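Local atomic coordinates of glutathione S-transferase 5 (Caenorhabditis elegans, PDB entry 1ZL9), a protein that conjugates reduced glutathione to a wide range of hydrophobic electrophiles and may help detoxify reactive oxygen species produced during pathogenic bacterial infection. Residues R19-Y24 with I158-A163; F108-G113 with G117-L122. One frame throughout, in Å; residues are numbered along the deposited sequence.

Interaction 1: residues R19-Y24 with I158-A163; sequences RQIFAY and IDLAIA
The flat amide of Gln20 meets Leu160 at its oxygen end and does not lay a face on it: OE1 comes within 3.8 Å of Leu160 CD2, while the nitrogen end, through NE2, is hydrogen-bonded to Glu16. Gln20 CG stands anti to its carbonyl carbon (chi1 -70°) and the chain runs on extended, carrying the amide across to helix 157-171. There the glutamine and the leucine lie alongside each other, pointing opposite ways. The other methyl of Leu160, CD1, reaches the base of the side chains on helix 16-25, 4.1 Å from Ile21 CG1 and 4.2 Å from Gln20 CB. No direct hydrogen bond joins 19-24 to 158-163. A water stands 2.7 Å from Gln20 OE1 and 2.9 Å from Leu160 O, placed to donate to both, although further acceptors compete for its protons. Ile195 of helix 193-201 touches both Gln20 and Leu160 at this joint between the thioredoxin-like and all-helical domains. Asp159 OD2 accepts from Thr156 N at the start of helix 157-171, consistent with the N-capping box known in this superfamily. Across the domain interface, then, a leucine packs against a buried amide and an isoleucine, and the polar link is indirect, through the water.

Interaction 2: residues F108-G113 with G117-L122; sequences FYAVMG and GDVETL
Asp118 OD1, one residue ahead of the Val119 that packs against Ala110 and Val111, accepts two bonds from a single residue. The hydroxyl OG1 of Thr121 donates to it at 2.8 Å and the backbone N of Thr121 at 3.1 Å. They approach on the anti side, 21° and 34° out of the carboxylate plane, so OD1 is gripped by two donors displaced to opposite faces of the group. This is an N-cap: Asp118 closes the first turn of helix 119-145. On the other side of the connection, Gly113 ends helix 84-112 in a Schellman motif, its positive phi accompanied by bonds back into the last turn. The two helices form a hairpin of the C-terminal helical domain, and the contact sits at its tip, on the surface. Ala110 makes most of the contacts, its CB lying 3.7 Å from Leu122 CD1 and 4.1 Å from Val119 CG2. While CG2 of Val119 faces Ala110, its CG1, set anti to the backbone N (chi1 174°), meets Val111 CG2 at 3.8 Å, the two valines crossing at about a right angle. The backbone also takes part, Gly117 O standing 4.1 Å from the methyl CB of Ala110. Beyond these segments, Tyr107 touches both Val119 and Leu122, and the ring of Phe108 meets that of Phe127.

Overall arrangement
The centres of the two contacts are about 27 Å apart and their nearest atoms about 10 Å apart. Interaction 1 is buried, its centre about 7 Å from the centre of the chain, and joins the N-terminal domain, through helix 16-25, to helix 157-171 of the C-terminal domain. Interaction 2, about 20 Å from that centre, belongs wholly to the C-terminal domain, at the exposed turn between helices 84-112 and 119-145. In sequence it is nested inside the long loop that interaction 1 closes, and helix 119-145 leads on to helix 157-171. Interaction 1 therefore forms part of the interface between the two domains of the transferase, whereas interaction 2 is a local turn of the helical domain, away from the glutathione site.

Interaction 1: residues R19-Y24 with I158-A163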
loop_
_atom_site.group_PDB
_atom_site.type_symbol
_atom_site.label_atom_id
_atom_site.label_comp_id
_atom_site.label_asym_id
_atom_site.label_seq_id
_atom_site.Cartn_x
_atom_site.Cartn_y
_atom_site.Cartn_z
ATOM N N ARG A 19 12.785 -4.913 10.874
ATOM C CA ARG A 19 13.747 -5.407 11.843
ATOM C C ARG A 19 13.628 -6.936 11.982
ATOM O O ARG A 19 14.620 -7.638 12.140
ATOM C CB ARG A 19 13.500 -4.773 13.215
ATOM C CG ARG A 19 13.536 -3.253 13.255
ATOM C CD ARG A 19 13.690 -2.769 14.681
ATOM N NE ARG A 19 13.683 -1.331 14.812
ATOM C CZ ARG A 19 12.640 -0.603 15.138
ATOM N NH1 ARG A 19 11.483 -1.163 15.422
ATOM N NH2 ARG A 19 12.773 0.708 15.240
ATOM N N GLN A 20 12.413 -7.437 11.914
ATOM C CA GLN A 20 12.168 -8.879 12.076
ATOM C C GLN A 20 12.589 -9.676 10.842
ATOM O O GLN A 20 13.055 -10.792 10.951
ATOM C CB GLN A 20 10.733 -9.152 12.465
ATOM C CG GLN A 20 10.447 -8.666 13.925
ATOM C CD GLN A 20 9.128 -9.142 14.505
ATOM O OE1 GLN A 20 8.541 -10.089 14.009
ATOM N NE2 GLN A 20 8.714 -8.535 15.616
ATOM N N ILE A 21 12.436 -9.076 9.669
ATOM C CA ILE A 21 12.960 -9.677 8.452
ATOM C C ILE A 21 14.460 -9.811 8.553
ATOM O O ILE A 21 15.031 -10.875 8.286
ATOM C CB ILE A 21 12.570 -8.841 7.208
ATOM C CG1 ILE A 21 11.082 -8.961 6.943
ATOM C CG2 ILE A 21 13.426 -9.169 6.014
ATOM C CD1 ILE A 21 10.512 -7.926 5.927
ATOM N N PHE A 22 15.121 -8.745 8.949
ATOM C CA PHE A 22 16.554 -8.834 9.167
ATOM C C PHE A 22 16.941 -9.874 10.226
ATOM O O PHE A 22 17.936 -10.621 10.029
ATOM C CB PHE A 22 17.160 -7.517 9.618
ATOM C CG PHE A 22 17.269 -6.460 8.554
ATOM C CD1 PHE A 22 17.889 -6.696 7.323
ATOM C CD2 PHE A 22 16.789 -5.192 8.820
ATOM C CE1 PHE A 22 18.005 -5.705 6.386
ATOM C CE2 PHE A 22 16.944 -4.162 7.889
ATOM C CZ PHE A 22 17.531 -4.400 6.676
ATOM N N ALA A 23 16.206 -9.929 11.349
ATOM C CA ALA A 23 16.458 -10.908 12.375
ATOM C C ALA A 23 16.275 -12.306 11.814
ATOM O O ALA A 23 17.112 -13.165 12.067
ATOM C CB ALA A 23 15.564 -10.702 13.625
ATOM N N TYR A 24 15.170 -12.575 11.117
ATOM C CA TYR A 24 14.960 -13.895 10.509
ATOM C C TYR A 24 16.109 -14.335 9.623
ATOM O O TYR A 24 16.603 -15.479 9.704
ATOM C CB TYR A 24 13.692 -13.949 9.664
ATOM C CG TYR A 24 13.370 -15.342 9.202
ATOM C CD1 TYR A 24 13.645 -15.730 7.905
ATOM C CD2 TYR A 24 12.808 -16.244 10.048
ATOM C CE1 TYR A 24 13.380 -16.989 7.480
ATOM C CE2 TYR A 24 12.562 -17.540 9.647
ATOM C CZ TYR A 24 12.859 -17.904 8.335
ATOM O OH TYR A 24 12.616 -19.189 7.889
ATOM N N ILE A 158 4.204 -11.002 5.987
ATOM C CA ILE A 158 2.907 -10.613 6.511
ATOM C C ILE A 158 2.606 -11.436 7.754
ATOM O O ILE A 158 1.946 -10.935 8.646
ATOM C CB ILE A 158 1.784 -10.627 5.412
ATOM C CG1 ILE A 158 0.511 -9.912 5.921
ATOM C CG2 ILE A 158 1.432 -12.070 4.944
ATOM C CD1 ILE A 158 0.639 -8.439 6.235
ATOM N N ASP A 159 3.127 -12.670 7.846
ATOM C CA ASP A 159 3.048 -13.434 9.105
ATOM C C ASP A 159 3.726 -12.656 10.256
ATOM O O ASP A 159 3.230 -12.608 11.369
ATOM C CB ASP A 159 3.741 -14.751 8.982
ATOM C CG ASP A 159 3.017 -15.735 8.096
ATOM O OD1 ASP A 159 1.788 -16.019 8.300
ATOM O OD2 ASP A 159 3.674 -16.334 7.224
ATOM N N LEU A 160 4.913 -12.114 9.975
ATOM C CA LEU A 160 5.648 -11.377 10.988
ATOM C C LEU A 160 4.855 -10.168 11.450
ATOM O O LEU A 160 4.782 -9.911 12.668
ATOM C CB LEU A 160 7.045 -10.915 10.481
ATOM C CG LEU A 160 7.986 -12.081 10.192
ATOM C CD1 LEU A 160 9.214 -11.631 9.439
ATOM C CD2 LEU A 160 8.496 -12.822 11.378
ATOM N N ALA A 161 4.327 -9.418 10.501
ATOM C CA ALA A 161 3.592 -8.190 10.824
ATOM C C ALA A 161 2.305 -8.509 11.598
ATOM O O ALA A 161 2.011 -7.879 12.644
ATOM C CB ALA A 161 3.305 -7.307 9.574
ATOM N N ILE A 162 1.571 -9.511 11.146
ATOM C CA ILE A 162 0.301 -9.796 11.782
ATOM C C ILE A 162 0.526 -10.414 13.166
ATOM O O ILE A 162 -0.156 -10.096 14.117
ATOM C CB ILE A 162 -0.549 -10.736 10.864
ATOM C CG1 ILE A 162 -1.009 -10.003 9.560
ATOM C CG2 ILE A 162 -1.701 -11.299 11.592
ATOM C CD1 ILE A 162 -1.780 -8.719 9.778
ATOM N N ALA A 163 1.457 -11.355 13.279
ATOM C CA ALA A 163 1.786 -11.905 14.587
ATOM C C ALA A 163 2.221 -10.868 15.585
ATOM O O ALA A 163 1.829 -10.920 16.740
ATOM C CB ALA A 163 2.864 -12.983 14.514
HETATM O O HOH W 1 6.294 -11.361 14.649
#

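Interaction 2: residues F108-G113 with G117-L122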
loop_
_atom_site.group_PDB
_atom_site.type_symbol
_atom_site.label_atom_id
_atom_site.label_comp_id
_atom_site.label_asym_id
_atom_site.label_seq_id
_atom_site.Cartn_x
_atom_site.Cartn_y
_atom_site.Cartn_z
ATOM N N PHE A 108 -6.105 4.036 17.841
ATOM C CA PHE A 108 -4.681 3.831 18.129
ATOM C C PHE A 108 -4.022 5.153 18.558
ATOM O O PHE A 108 -3.267 5.217 19.549
ATOM C CB PHE A 108 -3.998 3.303 16.887
ATOM C CG PHE A 108 -4.365 1.845 16.540
ATOM C CD1 PHE A 108 -4.035 1.333 15.297
ATOM C CD2 PHE A 108 -4.972 1.005 17.470
ATOM C CE1 PHE A 108 -4.343 -0.005 14.967
ATOM C CE2 PHE A 108 -5.298 -0.390 17.125
ATOM C CZ PHE A 108 -4.986 -0.848 15.882
ATOM N N TYR A 109 -4.351 6.205 17.818
ATOM C CA TYR A 109 -3.857 7.540 18.120
ATOM C C TYR A 109 -4.276 8.078 19.472
ATOM O O TYR A 109 -3.502 8.806 20.127
ATOM C CB TYR A 109 -4.332 8.492 17.056
ATOM C CG TYR A 109 -3.330 8.663 16.001
ATOM C CD1 TYR A 109 -2.699 7.587 15.432
ATOM C CD2 TYR A 109 -3.032 9.936 15.523
ATOM C CE1 TYR A 109 -1.754 7.751 14.424
ATOM C CE2 TYR A 109 -2.093 10.116 14.520
ATOM C CZ TYR A 109 -1.455 9.026 13.995
ATOM O OH TYR A 109 -0.531 9.230 13.007
ATOM N N ALA A 110 -5.491 7.747 19.888
ATOM C CA ALA A 110 -5.959 8.199 21.188
ATOM C C ALA A 110 -5.218 7.483 22.313
ATOM O O ALA A 110 -4.843 8.097 23.303
ATOM C CB ALA A 110 -7.466 8.028 21.336
ATOM N N VAL A 111 -5.031 6.186 22.175
ATOM C CA VAL A 111 -4.295 5.406 23.166
ATOM C C VAL A 111 -2.817 5.877 23.270
ATOM O O VAL A 111 -2.221 5.964 24.364
ATOM C CB VAL A 111 -4.372 3.895 22.807
ATOM C CG1 VAL A 111 -3.454 3.118 23.707
ATOM C CG2 VAL A 111 -5.843 3.373 22.950
ATOM N N MET A 112 -2.216 6.156 22.124
ATOM C CA MET A 112 -0.855 6.642 22.101
ATOM C C MET A 112 -0.688 8.085 22.565
ATOM O O MET A 112 0.465 8.496 22.778
ATOM C CB MET A 112 -0.253 6.494 20.701
ATOM C CG MET A 112 -0.173 5.043 20.265
ATOM S SD MET A 112 0.764 4.796 18.730
ATOM C CE MET A 112 -0.270 5.371 17.594
ATOM N N GLY A 113 -1.793 8.831 22.727
ATOM C CA GLY A 113 -1.798 10.225 23.139
ATOM C C GLY A 113 -1.646 11.226 21.999
ATOM O O GLY A 113 -1.419 12.408 22.223
ATOM N N GLY A 117 -10.246 12.304 21.634
ATOM C CA GLY A 117 -11.433 11.470 21.742
ATOM C C GLY A 117 -11.319 10.532 22.906
ATOM O O GLY A 117 -10.220 10.245 23.391
ATOM N N ASP A 118 -12.460 9.979 23.281
ATOM C CA ASP A 118 -12.555 9.117 24.436
ATOM C C ASP A 118 -12.165 7.696 24.048
ATOM O O ASP A 118 -12.775 7.109 23.123
ATOM C CB ASP A 118 -13.983 9.169 24.969
ATOM C CG ASP A 118 -14.141 8.351 26.210
ATOM O OD1 ASP A 118 -14.842 7.320 26.132
ATOM O OD2 ASP A 118 -13.595 8.651 27.316
ATOM N N VAL A 119 -11.180 7.138 24.760
ATOM C CA VAL A 119 -10.611 5.846 24.409
ATOM C C VAL A 119 -11.673 4.782 24.457
ATOM O O VAL A 119 -11.781 4.031 23.550
ATOM C CB VAL A 119 -9.405 5.470 25.303
ATOM C CG1 VAL A 119 -8.913 4.062 25.038
ATOM C CG2 VAL A 119 -8.234 6.465 25.028
ATOM N N GLU A 120 -12.448 4.711 25.535
ATOM C CA GLU A 120 -13.488 3.707 25.668
ATOM C C GLU A 120 -14.507 3.731 24.534
ATOM O O GLU A 120 -14.887 2.708 23.944
ATOM C CB GLU A 120 -14.179 3.923 27.031
ATOM C CG GLU A 120 -15.302 2.980 27.325
ATOM C CD GLU A 120 -15.847 3.171 28.757
ATOM O OE1 GLU A 120 -15.324 2.460 29.677
ATOM O OE2 GLU A 120 -16.759 4.028 28.916
ATOM N N THR A 121 -14.900 4.908 24.167
ATOM C CA THR A 121 -15.845 5.095 23.091
ATOM C C THR A 121 -15.272 4.724 21.731
ATOM O O THR A 121 -15.900 4.014 20.953
ATOM C CB THR A 121 -16.341 6.563 23.154
ATOM O OG1 THR A 121 -17.000 6.731 24.417
ATOM C CG2 THR A 121 -17.320 6.853 22.124
ATOM N N LEU A 122 -14.066 5.183 21.473
ATOM C CA LEU A 122 -13.371 4.835 20.259
ATOM C C LEU A 122 -13.108 3.357 20.208
ATOM O O LEU A 122 -13.228 2.787 19.135
ATOM C CB LEU A 122 -12.047 5.567 20.128
ATOM C CG LEU A 122 -12.218 7.052 19.881
ATOM C CD1 LEU A 122 -10.923 7.763 20.150
ATOM C CD2 LEU A 122 -12.708 7.365 18.498
#